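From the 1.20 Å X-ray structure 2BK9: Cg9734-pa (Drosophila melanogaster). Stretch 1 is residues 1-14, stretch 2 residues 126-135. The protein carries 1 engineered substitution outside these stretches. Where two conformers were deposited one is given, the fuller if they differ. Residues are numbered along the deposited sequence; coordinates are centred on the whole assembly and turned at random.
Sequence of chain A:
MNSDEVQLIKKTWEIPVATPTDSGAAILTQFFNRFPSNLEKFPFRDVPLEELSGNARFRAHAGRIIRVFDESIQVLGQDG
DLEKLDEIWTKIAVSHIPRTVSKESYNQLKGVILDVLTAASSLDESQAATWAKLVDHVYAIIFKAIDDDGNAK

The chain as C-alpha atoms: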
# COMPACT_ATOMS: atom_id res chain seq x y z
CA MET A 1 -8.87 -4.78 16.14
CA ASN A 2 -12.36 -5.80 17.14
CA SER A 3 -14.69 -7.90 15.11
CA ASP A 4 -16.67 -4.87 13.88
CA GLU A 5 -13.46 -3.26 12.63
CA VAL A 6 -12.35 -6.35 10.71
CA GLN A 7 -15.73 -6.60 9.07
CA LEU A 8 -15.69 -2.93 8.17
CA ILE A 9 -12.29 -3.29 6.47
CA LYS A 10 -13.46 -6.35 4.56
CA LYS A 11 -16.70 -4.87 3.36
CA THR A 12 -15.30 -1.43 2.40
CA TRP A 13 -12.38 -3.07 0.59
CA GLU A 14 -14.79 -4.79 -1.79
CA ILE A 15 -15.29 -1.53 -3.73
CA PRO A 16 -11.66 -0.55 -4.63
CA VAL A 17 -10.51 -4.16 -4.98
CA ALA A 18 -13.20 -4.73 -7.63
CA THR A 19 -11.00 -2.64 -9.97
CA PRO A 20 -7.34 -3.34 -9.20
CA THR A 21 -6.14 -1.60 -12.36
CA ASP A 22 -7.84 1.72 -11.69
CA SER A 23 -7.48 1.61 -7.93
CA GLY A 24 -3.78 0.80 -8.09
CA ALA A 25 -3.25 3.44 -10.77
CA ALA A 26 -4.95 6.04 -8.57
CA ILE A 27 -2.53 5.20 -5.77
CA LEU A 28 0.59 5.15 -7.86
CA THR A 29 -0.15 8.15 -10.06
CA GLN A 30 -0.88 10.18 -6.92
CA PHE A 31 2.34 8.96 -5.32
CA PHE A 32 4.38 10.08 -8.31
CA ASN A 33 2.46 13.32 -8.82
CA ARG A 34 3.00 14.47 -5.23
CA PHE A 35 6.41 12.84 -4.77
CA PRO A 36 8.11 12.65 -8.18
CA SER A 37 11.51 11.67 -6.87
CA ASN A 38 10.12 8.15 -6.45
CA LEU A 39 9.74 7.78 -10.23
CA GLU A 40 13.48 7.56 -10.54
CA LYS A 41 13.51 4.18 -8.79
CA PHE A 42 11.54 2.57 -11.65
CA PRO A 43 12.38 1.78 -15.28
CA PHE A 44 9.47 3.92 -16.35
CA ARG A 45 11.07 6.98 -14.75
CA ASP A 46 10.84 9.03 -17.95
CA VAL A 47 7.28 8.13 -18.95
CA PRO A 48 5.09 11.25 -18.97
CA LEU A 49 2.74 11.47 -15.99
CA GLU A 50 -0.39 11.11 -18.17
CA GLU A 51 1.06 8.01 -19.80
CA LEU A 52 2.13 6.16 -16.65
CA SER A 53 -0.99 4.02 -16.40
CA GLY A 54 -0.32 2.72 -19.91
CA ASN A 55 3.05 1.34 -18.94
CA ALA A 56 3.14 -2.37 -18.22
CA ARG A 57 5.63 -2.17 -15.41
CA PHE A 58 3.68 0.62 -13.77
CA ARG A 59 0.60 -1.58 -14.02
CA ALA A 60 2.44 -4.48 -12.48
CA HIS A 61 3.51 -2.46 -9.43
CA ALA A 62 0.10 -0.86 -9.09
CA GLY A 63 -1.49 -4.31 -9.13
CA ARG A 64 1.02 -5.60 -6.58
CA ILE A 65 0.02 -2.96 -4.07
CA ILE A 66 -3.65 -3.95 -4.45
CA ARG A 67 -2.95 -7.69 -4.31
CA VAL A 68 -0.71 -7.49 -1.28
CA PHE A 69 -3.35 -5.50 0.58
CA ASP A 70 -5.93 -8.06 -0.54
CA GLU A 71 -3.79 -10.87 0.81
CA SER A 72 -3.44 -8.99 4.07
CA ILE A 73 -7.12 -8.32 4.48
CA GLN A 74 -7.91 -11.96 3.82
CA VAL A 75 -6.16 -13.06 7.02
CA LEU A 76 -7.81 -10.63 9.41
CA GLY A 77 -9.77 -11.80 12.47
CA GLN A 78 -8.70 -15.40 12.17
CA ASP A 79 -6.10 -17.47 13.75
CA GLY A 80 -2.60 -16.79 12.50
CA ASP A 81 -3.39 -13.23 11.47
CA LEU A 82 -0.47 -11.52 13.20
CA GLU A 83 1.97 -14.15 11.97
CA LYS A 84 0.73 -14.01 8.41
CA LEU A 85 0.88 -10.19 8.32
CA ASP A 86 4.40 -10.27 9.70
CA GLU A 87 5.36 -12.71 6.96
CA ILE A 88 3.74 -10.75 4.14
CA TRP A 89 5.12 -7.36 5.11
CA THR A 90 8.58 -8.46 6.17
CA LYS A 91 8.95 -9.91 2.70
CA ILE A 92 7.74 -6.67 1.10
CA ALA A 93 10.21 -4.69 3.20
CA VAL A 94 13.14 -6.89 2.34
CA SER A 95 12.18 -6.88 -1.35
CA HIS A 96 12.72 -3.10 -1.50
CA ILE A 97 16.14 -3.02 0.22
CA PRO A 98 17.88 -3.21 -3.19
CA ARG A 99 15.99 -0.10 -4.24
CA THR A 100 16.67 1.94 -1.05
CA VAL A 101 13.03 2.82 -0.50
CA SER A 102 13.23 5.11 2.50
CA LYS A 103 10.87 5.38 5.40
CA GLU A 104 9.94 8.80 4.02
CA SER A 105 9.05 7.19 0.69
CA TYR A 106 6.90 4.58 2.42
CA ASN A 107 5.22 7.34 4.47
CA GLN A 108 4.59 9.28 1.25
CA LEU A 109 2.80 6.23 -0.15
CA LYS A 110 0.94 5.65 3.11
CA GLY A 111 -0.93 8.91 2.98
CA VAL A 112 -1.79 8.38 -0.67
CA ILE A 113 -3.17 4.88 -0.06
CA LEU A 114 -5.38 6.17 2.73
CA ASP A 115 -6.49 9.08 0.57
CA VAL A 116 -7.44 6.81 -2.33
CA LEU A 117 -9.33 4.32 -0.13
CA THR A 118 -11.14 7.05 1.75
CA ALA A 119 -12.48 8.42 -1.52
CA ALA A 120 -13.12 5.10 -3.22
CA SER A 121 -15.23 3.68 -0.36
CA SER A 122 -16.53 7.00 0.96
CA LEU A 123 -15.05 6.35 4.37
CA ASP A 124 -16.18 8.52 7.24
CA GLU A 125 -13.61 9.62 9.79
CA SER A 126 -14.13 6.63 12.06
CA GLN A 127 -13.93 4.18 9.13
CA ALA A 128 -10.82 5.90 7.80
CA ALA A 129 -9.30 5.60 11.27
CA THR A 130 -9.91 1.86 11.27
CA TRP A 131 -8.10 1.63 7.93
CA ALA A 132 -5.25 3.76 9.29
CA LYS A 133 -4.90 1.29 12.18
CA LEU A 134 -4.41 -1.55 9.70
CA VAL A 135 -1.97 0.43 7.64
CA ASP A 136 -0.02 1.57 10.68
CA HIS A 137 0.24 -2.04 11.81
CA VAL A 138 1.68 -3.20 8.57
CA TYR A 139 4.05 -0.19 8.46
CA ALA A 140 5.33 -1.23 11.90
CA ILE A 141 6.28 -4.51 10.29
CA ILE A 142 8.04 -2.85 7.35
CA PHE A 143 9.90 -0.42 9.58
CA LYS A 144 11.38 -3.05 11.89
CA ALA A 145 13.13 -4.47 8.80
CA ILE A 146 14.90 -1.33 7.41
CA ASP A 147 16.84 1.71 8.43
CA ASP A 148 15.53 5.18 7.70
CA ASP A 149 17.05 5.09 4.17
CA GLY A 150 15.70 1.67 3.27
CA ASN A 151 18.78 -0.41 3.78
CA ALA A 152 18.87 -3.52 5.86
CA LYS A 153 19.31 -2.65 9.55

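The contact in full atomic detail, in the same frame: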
# COMPACT_ATOMS: atom_id res chain seq x y z
N MET A 1 -7.80 -5.23 17.03
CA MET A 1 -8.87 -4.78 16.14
C MET A 1 -10.07 -5.67 16.41
O MET A 1 -9.96 -6.90 16.36
CB MET A 1 -8.41 -4.92 14.71
CG MET A 1 -9.43 -4.45 13.77
SD MET A 1 -8.86 -4.25 12.12
CE MET A 1 -8.00 -2.71 12.24
N ASN A 2 -11.19 -5.04 16.73
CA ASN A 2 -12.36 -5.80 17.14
C ASN A 2 -13.09 -6.34 15.93
O ASN A 2 -12.73 -6.06 14.74
CB ASN A 2 -13.29 -5.00 18.08
CG ASN A 2 -13.94 -3.79 17.43
OD1 ASN A 2 -14.01 -2.73 18.05
ND2 ASN A 2 -14.44 -3.92 16.24
N SER A 3 -14.08 -7.17 16.20
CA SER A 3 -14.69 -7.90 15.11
C SER A 3 -15.44 -6.94 14.17
O SER A 3 -15.46 -7.19 12.94
CB SER A 3 -15.58 -9.02 15.67
OG SER A 3 -14.78 -10.04 16.29
N ASP A 4 -16.02 -5.88 14.71
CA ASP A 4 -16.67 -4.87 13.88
C ASP A 4 -15.66 -4.22 12.93
O ASP A 4 -15.96 -3.98 11.78
CB ASP A 4 -17.40 -3.80 14.73
CG ASP A 4 -18.61 -4.34 15.46
OD1 ASP A 4 -19.37 -5.11 14.89
OD2 ASP A 4 -18.85 -4.02 16.63
N GLU A 5 -14.47 -3.94 13.41
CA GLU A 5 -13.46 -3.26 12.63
C GLU A 5 -12.98 -4.16 11.48
O GLU A 5 -12.77 -3.70 10.35
CB GLU A 5 -12.34 -2.83 13.53
CG GLU A 5 -12.71 -1.66 14.42
CD GLU A 5 -11.68 -1.37 15.50
OE1 GLU A 5 -11.01 -2.27 16.02
OE2 GLU A 5 -11.51 -0.20 15.83
N VAL A 6 -12.73 -5.42 11.76
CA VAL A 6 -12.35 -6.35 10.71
C VAL A 6 -13.40 -6.40 9.63
O VAL A 6 -13.10 -6.37 8.44
CB VAL A 6 -12.11 -7.74 11.28
CG1 VAL A 6 -11.95 -8.75 10.19
CG2 VAL A 6 -10.89 -7.70 12.23
N GLN A 7 -14.65 -6.52 10.03
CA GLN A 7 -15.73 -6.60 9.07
C GLN A 7 -15.81 -5.33 8.25
O GLN A 7 -16.07 -5.37 7.06
CB GLN A 7 -17.06 -6.89 9.81
CG GLN A 7 -18.27 -6.93 8.93
CD GLN A 7 -18.37 -8.14 7.98
OE1 GLN A 7 -17.47 -8.95 7.86
NE2 GLN A 7 -19.51 -8.24 7.28
N LEU A 8 -15.65 -4.19 8.89
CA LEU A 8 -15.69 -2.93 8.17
C LEU A 8 -14.60 -2.86 7.09
O LEU A 8 -14.84 -2.43 5.98
CB LEU A 8 -15.57 -1.80 9.19
CG LEU A 8 -15.73 -0.37 8.68
CD1 LEU A 8 -14.36 0.13 8.08
CD2 LEU A 8 -16.99 -0.24 7.74
N ILE A 9 -13.40 -3.26 7.46
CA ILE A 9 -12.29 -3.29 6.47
C ILE A 9 -12.67 -4.22 5.30
O ILE A 9 -12.57 -3.84 4.14
CB ILE A 9 -11.00 -3.73 7.13
CG1 ILE A 9 -10.38 -2.62 8.04
CG2 ILE A 9 -9.94 -4.06 6.08
CD1 ILE A 9 -9.51 -1.56 7.49
N LYS A 10 -13.12 -5.41 5.62
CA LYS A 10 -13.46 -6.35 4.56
C LYS A 10 -14.52 -5.82 3.62
O LYS A 10 -14.38 -5.89 2.40
CB LYS A 10 -13.83 -7.71 5.12
CG LYS A 10 -12.65 -8.46 5.68
CD LYS A 10 -13.06 -9.86 6.11
CE LYS A 10 -11.88 -10.65 6.56
NZ LYS A 10 -12.20 -12.08 6.30
N LYS A 11 -15.59 -5.30 4.18
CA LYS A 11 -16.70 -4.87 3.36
C LYS A 11 -16.33 -3.62 2.55
O LYS A 11 -16.67 -3.54 1.38
CB LYS A 11 -17.92 -4.61 4.20
CG LYS A 11 -18.57 -5.81 4.87
CD LYS A 11 -18.88 -6.98 3.93
CE LYS A 11 -19.88 -6.60 2.85
NZ LYS A 11 -20.18 -7.72 1.95
N THR A 12 -15.66 -2.64 3.15
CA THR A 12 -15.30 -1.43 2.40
C THR A 12 -14.23 -1.71 1.36
O THR A 12 -14.22 -1.03 0.32
CB THR A 12 -14.87 -0.29 3.33
OG1 THR A 12 -13.77 -0.69 4.17
CG2 THR A 12 -16.02 0.20 4.19
N TRP A 13 -13.38 -2.70 1.57
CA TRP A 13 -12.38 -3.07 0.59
C TRP A 13 -12.98 -3.61 -0.71
O TRP A 13 -12.37 -3.47 -1.74
CB TRP A 13 -11.47 -4.14 1.21
CG TRP A 13 -10.40 -4.68 0.35
CD1 TRP A 13 -10.23 -5.99 0.06
CD2 TRP A 13 -9.31 -4.00 -0.25
NE1 TRP A 13 -9.08 -6.16 -0.69
CE2 TRP A 13 -8.51 -4.96 -0.92
CE3 TRP A 13 -8.91 -2.66 -0.33
CZ2 TRP A 13 -7.35 -4.60 -1.59
CZ3 TRP A 13 -7.78 -2.33 -1.03
CH2 TRP A 13 -7.00 -3.30 -1.64
N GLU A 14 -14.18 -4.19 -0.62
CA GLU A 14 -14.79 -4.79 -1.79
C GLU A 14 -14.86 -3.79 -2.94
O GLU A 14 -14.78 -4.20 -4.10
CB GLU A 14 -16.20 -5.33 -1.50
CG GLU A 14 -16.18 -6.49 -0.54
CD GLU A 14 -17.55 -7.01 -0.21
OE1 GLU A 14 -18.56 -6.58 -0.80
OE2 GLU A 14 -17.66 -7.89 0.66
N SER A 126 -14.33 7.80 11.23
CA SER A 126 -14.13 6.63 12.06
C SER A 126 -13.67 5.44 11.21
O SER A 126 -12.81 4.68 11.62
CB SER A 126 -15.41 6.27 12.77
OG SER A 126 -15.77 7.25 13.72
N GLN A 127 -14.29 5.28 10.04
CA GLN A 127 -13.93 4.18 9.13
C GLN A 127 -12.53 4.36 8.60
O GLN A 127 -11.76 3.42 8.50
CB GLN A 127 -14.99 4.11 8.04
CG GLN A 127 -16.40 3.89 8.59
CD GLN A 127 -17.47 4.00 7.55
OE1 GLN A 127 -17.32 4.76 6.59
NE2 GLN A 127 -18.54 3.23 7.71
N ALA A 128 -12.18 5.60 8.26
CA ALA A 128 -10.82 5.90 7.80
C ALA A 128 -9.82 5.61 8.91
O ALA A 128 -8.72 5.12 8.64
CB ALA A 128 -10.70 7.32 7.34
N ALA A 129 -10.16 5.90 10.17
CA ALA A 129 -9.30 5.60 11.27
C ALA A 129 -9.06 4.11 11.43
O ALA A 129 -7.95 3.69 11.75
CB ALA A 129 -9.84 6.20 12.55
N THR A 130 -10.08 3.31 11.19
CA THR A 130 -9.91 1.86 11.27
C THR A 130 -8.91 1.40 10.21
O THR A 130 -8.04 0.60 10.49
CB THR A 130 -11.27 1.18 11.09
OG1 THR A 130 -12.13 1.62 12.15
CG2 THR A 130 -11.17 -0.31 11.11
N TRP A 131 -9.06 1.92 8.99
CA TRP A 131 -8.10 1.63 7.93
C TRP A 131 -6.69 2.08 8.32
O TRP A 131 -5.71 1.38 8.07
CB TRP A 131 -8.53 2.26 6.61
CG TRP A 131 -9.46 1.41 5.83
CD1 TRP A 131 -10.81 1.42 5.89
CD2 TRP A 131 -9.11 0.37 4.96
NE1 TRP A 131 -11.33 0.46 5.04
CE2 TRP A 131 -10.30 -0.19 4.45
CE3 TRP A 131 -7.89 -0.15 4.52
CZ2 TRP A 131 -10.30 -1.21 3.55
CZ3 TRP A 131 -7.89 -1.17 3.62
CH2 TRP A 131 -9.09 -1.68 3.12
N ALA A 132 -6.56 3.28 8.89
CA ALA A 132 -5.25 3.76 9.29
C ALA A 132 -4.63 2.86 10.34
O ALA A 132 -3.40 2.72 10.36
CB ALA A 132 -5.32 5.17 9.77
N LYS A 133 -5.44 2.25 11.21
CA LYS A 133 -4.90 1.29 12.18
C LYS A 133 -4.30 0.07 11.49
O LYS A 133 -3.22 -0.40 11.89
CB LYS A 133 -6.02 0.88 13.10
CG LYS A 133 -5.65 0.02 14.24
CD LYS A 133 -6.73 -0.06 15.31
CE LYS A 133 -8.10 0.42 14.99
NZ LYS A 133 -8.51 1.70 15.62
N LEU A 134 -4.96 -0.45 10.46
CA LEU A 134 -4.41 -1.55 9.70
C LEU A 134 -3.11 -1.14 9.02
O LEU A 134 -2.11 -1.84 9.08
CB LEU A 134 -5.40 -2.05 8.64
CG LEU A 134 -4.85 -3.09 7.67
CD1 LEU A 134 -4.44 -4.35 8.39
CD2 LEU A 134 -5.88 -3.38 6.60
N VAL A 135 -3.14 -0.01 8.34
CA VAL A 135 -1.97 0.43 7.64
C VAL A 135 -0.80 0.71 8.59
O VAL A 135 0.35 0.38 8.29
CB VAL A 135 -2.30 1.63 6.71
CG1 VAL A 135 -1.07 2.16 6.04
CG2 VAL A 135 -3.30 1.21 5.66

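Two helices from distant parts of the chain meet here almost at right angles. The helix of residues 3-14 and the one running through residues 126-135 approach to 9.8 Å between axes, with their N-to-C directions 96° apart. A crossing this steep confines the contact to a compact patch, which nonetheless buries 573 Å² summed over both sides. The backbones come closest where Glu5 faces Thr130, their CA atoms 6.4 Å apart, and where Ile9 faces Trp131, with 6.6 Å between CA atoms.

Along the second helix, Ser126 reaches nothing in the first, and contact begins at Gln127. Its CB points toward the other helix, and its extended side chain lies alongside Leu8, with NE2 3.8 Å from Leu8 CD2. This is van der Waals packing: the methylenes and the amide nitrogen both lie against Leu8, and a glutamine can cover a leucine in this way at a partly exposed position. Ala128 points away and Ala129 is out of reach, as helical periodicity requires.

Thr130 returns to the facing side, at the closest backbone approach. A short, branched side chain suits so tight a place. Its methyl CG2 supplies the apolar surface, 3.7 Å from Glu5 CB and 3.9 Å from Ile9 CG1. The backbone takes part as well, for Met1 CE rests 3.7 Å from Thr130 O.

Trp131 is the centrepiece, covered over 99 Å² by the first helix. Its CB points sideways, but the large indole brings the end of the side chain nearer, so that it sits as a knob among Leu8, Ile9, Thr12 and Trp13. Ile9 covers one face: its CD1 lies 3.3 Å from the centroid of the five-membered ring and only 13° off the ring normal, a CH-pi contact that sets a slightly polarised methyl against the electron-rich indole. At the ring edge, Trp131 NE1 donates a hydrogen bond to Thr12 OG1 at 2.8 Å, so the one polar group of the indole is satisfied within an otherwise apolar setting. Thr12 OG1 in turn donates to Leu8 O at 2.7 Å, its hydroxyl acting as a relay between the indole and its own backbone. At the six-membered ring of the indole, Trp13 CE3 approaches Trp131 CH2 to 3.6 Å; the six-membered rings meet obliquely, their planes at 46°.

Ala132 points away, and Lys133 then brings the helix to a more exposed part of the contact. Its NZ forms a salt bridge with Glu5 OE2 at 3.6 Å, a long one, while Glu5 OE1 accepts a hydrogen bond from Asn2 N at 2.9 Å. The carboxylate thus ties the start of its own helix to the lysine. The aliphatic part of Lys133 is also used, with CG 4.1 Å from Met1 CE.

Leu134, buried, completes the apolar layer. Its CD2 meets Ile9 CG2 at 4.1 Å, and its CB lies 4.5 Å from Met1 CE, whose flexible thioether chain lets its terminal methyl settle near Thr130, Lys133 and Leu134. Val135 is out of reach, and the contact ends.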